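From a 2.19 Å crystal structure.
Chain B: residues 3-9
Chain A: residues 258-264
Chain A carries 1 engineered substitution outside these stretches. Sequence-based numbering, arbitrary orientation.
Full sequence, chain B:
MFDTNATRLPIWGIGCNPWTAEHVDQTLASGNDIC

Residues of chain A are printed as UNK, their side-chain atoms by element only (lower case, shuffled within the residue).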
# COMPACT_ATOMS: atom_id res chain seq x y z
N ASP B 3 5.11 7.01 4.85
CA ASP B 3 5.40 7.33 3.41
C ASP B 3 6.74 6.70 2.95
O ASP B 3 6.69 5.58 2.45
CB ASP B 3 5.30 8.84 3.12
CG ASP B 3 4.94 9.16 1.67
OD1 ASP B 3 5.44 8.50 0.72
OD2 ASP B 3 4.20 10.13 1.47
N THR B 4 7.91 7.35 3.13
CA THR B 4 9.22 6.75 2.73
C THR B 4 9.33 5.32 3.27
O THR B 4 9.59 4.36 2.53
CB THR B 4 10.46 7.57 3.25
OG1 THR B 4 10.59 8.79 2.52
CG2 THR B 4 11.79 6.79 3.10
N ASN B 5 9.10 5.20 4.57
CA ASN B 5 9.27 3.93 5.28
C ASN B 5 8.20 2.89 4.92
O ASN B 5 8.49 1.70 4.93
CB ASN B 5 9.31 4.20 6.80
CG ASN B 5 10.09 3.14 7.57
OD1 ASN B 5 10.84 2.34 7.01
ND2 ASN B 5 9.89 3.13 8.88
N ALA B 6 6.98 3.34 4.58
CA ALA B 6 5.92 2.42 4.09
C ALA B 6 6.19 1.79 2.71
O ALA B 6 5.62 0.73 2.41
CB ALA B 6 4.56 3.10 4.10
N THR B 7 7.05 2.38 1.88
CA THR B 7 7.40 1.80 0.54
C THR B 7 8.12 0.43 0.60
O THR B 7 8.30 -0.22 -0.43
CB THR B 7 8.25 2.75 -0.35
OG1 THR B 7 9.50 3.04 0.28
CG2 THR B 7 7.50 4.06 -0.64
N ARG B 8 8.54 0.01 1.80
CA ARG B 8 9.18 -1.29 2.01
C ARG B 8 8.48 -2.21 3.05
O ARG B 8 9.07 -3.18 3.52
CB ARG B 8 10.66 -1.09 2.37
CG ARG B 8 10.89 -0.33 3.65
CD ARG B 8 12.35 -0.23 3.97
NE ARG B 8 12.50 0.36 5.30
CZ ARG B 8 13.62 0.34 6.03
NH1 ARG B 8 14.73 -0.23 5.57
NH2 ARG B 8 13.62 0.91 7.23
N LEU B 9 7.22 -1.93 3.35
CA LEU B 9 6.39 -2.89 4.10
C LEU B 9 6.16 -4.13 3.25
O LEU B 9 6.26 -4.06 2.02
CB LEU B 9 5.03 -2.28 4.47
CG LEU B 9 4.98 -1.01 5.32
CD1 LEU B 9 3.54 -0.57 5.57
CD2 LEU B 9 5.71 -1.22 6.64
N UNK A 258 24.65 0.80 8.17
CA UNK A 258 24.37 0.54 6.75
C UNK A 258 22.91 0.19 6.40
O UNK A 258 22.54 0.30 5.25
c UNK A 258 25.63 -0.14 8.73
c UNK A 258 25.87 -1.14 7.65
c UNK A 258 25.32 -0.61 6.37
N UNK A 259 22.12 -0.20 7.39
CA UNK A 259 20.71 -0.55 7.22
C UNK A 259 19.71 0.63 7.30
O UNK A 259 18.58 0.49 6.88
c UNK A 259 21.22 -1.07 10.60
o UNK A 259 22.38 -0.84 10.16
o UNK A 259 20.95 -1.10 11.84
c UNK A 259 20.02 -1.29 9.66
c UNK A 259 20.33 -1.68 8.21
N UNK A 260 20.14 1.78 7.83
CA UNK A 260 19.28 2.96 7.96
C UNK A 260 18.99 3.53 6.57
O UNK A 260 19.83 3.42 5.68
c UNK A 260 20.61 3.89 12.55
c UNK A 260 21.27 5.82 13.79
c UNK A 260 20.51 4.64 11.36
c UNK A 260 19.99 2.50 10.91
c UNK A 260 20.11 3.72 10.32
c UNK A 260 19.90 4.06 8.84
c UNK A 260 21.18 6.59 12.61
c UNK A 260 20.99 4.47 13.78
n UNK A 260 20.29 2.59 12.25
c UNK A 260 20.80 6.00 11.39
N UNK A 261 17.81 4.14 6.41
CA UNK A 261 17.43 4.82 5.16
C UNK A 261 16.94 6.23 5.46
O UNK A 261 16.74 6.57 6.62
c UNK A 261 15.07 3.89 5.11
c UNK A 261 16.96 2.65 3.97
c UNK A 261 16.38 4.02 4.34
c UNK A 261 13.90 3.40 4.28
N UNK A 262 16.72 7.02 4.41
CA UNK A 262 16.59 8.47 4.50
C UNK A 262 15.43 9.01 3.67
O UNK A 262 15.05 8.44 2.67
o UNK A 262 22.21 6.60 6.71
c UNK A 262 20.40 8.14 6.71
c UNK A 262 19.37 8.74 6.04
c UNK A 262 19.86 7.50 4.06
c UNK A 262 19.09 8.46 4.69
c UNK A 262 17.91 9.10 4.02
c UNK A 262 20.92 6.88 4.72
c UNK A 262 21.18 7.21 6.05
N UNK A 263 14.87 10.13 4.13
CA UNK A 263 13.92 10.96 3.38
C UNK A 263 14.29 12.43 3.55
O UNK A 263 15.19 12.78 4.32
N UNK A 264 13.60 13.28 2.82
CA UNK A 264 13.87 14.72 2.81
C UNK A 264 12.62 15.56 2.53
O UNK A 264 11.64 15.05 1.99
c UNK A 264 14.92 15.04 1.79

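Position 258 has three side-chain carbons that close a ring onto its own backbone nitrogen, and they touch nothing on chain B. That closure identifies Pro258(A).

Position 259 carries three carbons in a row, the third bearing two oxygens, and none of these atoms touches chain B; the backbone O comes closer, 4.1 Å from Arg8(B) NH1, near the plane of the guanidinium but not hydrogen-bonded to it. A carboxylate on a chain of this length is Glu259(A). Its side chain ends up leading away from chain B, and its nearest side-chain atom, CB, stays 6.4 Å from Arg8(B) NH1, so no salt bridge with Arg8(B) forms.

Position 260 shows one carbon followed by fused five- and six-membered rings holding eight carbons and one nitrogen, an indole. Its CA-to-CB bond points away from chain B, and the residue makes no contact there, despite its size. This is Trp260(A).

Position 261 has four carbons, forked at the first, with one arm two carbons long; the end of that longer arm lies near Arg8(B), Asn5(B) and Thr4(B). Branching at CB with arms of unequal length means Ile261(A). Its CA-to-CB bond points toward chain B, and with chi1 p and chi2 t the long arm delivers CD1 to three residues: 3.5 Å from Arg8(B) NE, 4.2 Å from Asn5(B) OD1 and 4.2 Å from Thr4(B) CG2.

Position 262 has one carbon and then a six-carbon ring bearing an oxygen. Its CA-to-CB bond points away, but the backbone still takes part, its O lying 3.7 Å from Thr4(B) CG2. The ring with its oxygen makes this Tyr262(A).

Position 263 has no side-chain atoms. Its CA sits 4.1 Å from Thr4(B) OG1, and an ideal CB would point toward chain B and come within a tight 3.0 Å of that same OG1. It is Gly263(A).

Position 264 has a single side-chain carbon, directed away and out of contact: Ala264(A).

The contact works by packing, since no hydrogen bond crosses between the stretches. Along the strand from 261 to 264, the CA-to-CB directions alternate, with the bare 263 position facing Thr4(B) and Ile261(A) supplying the largest covered area. Chain B prepares its own surface. Arg8(B) NE and NH2 each donate to Asn5(B) OD1 at 3.1 Å, which steadies the guanidinium while Ile261(A) CD1 lies over one of its faces. Thr7(B) OG1 donates to Thr4(B) O at 2.6 Å, tying the short 3-10 turn back to the residue that meets the strand. The rule to read here is that a guanidinium held by hydrogen bonds from NE and NH2 to Asn5(B) OD1 can still offer a face to an aliphatic side chain of the other chain.

Chain A, residues 258-264: PEWIYGA
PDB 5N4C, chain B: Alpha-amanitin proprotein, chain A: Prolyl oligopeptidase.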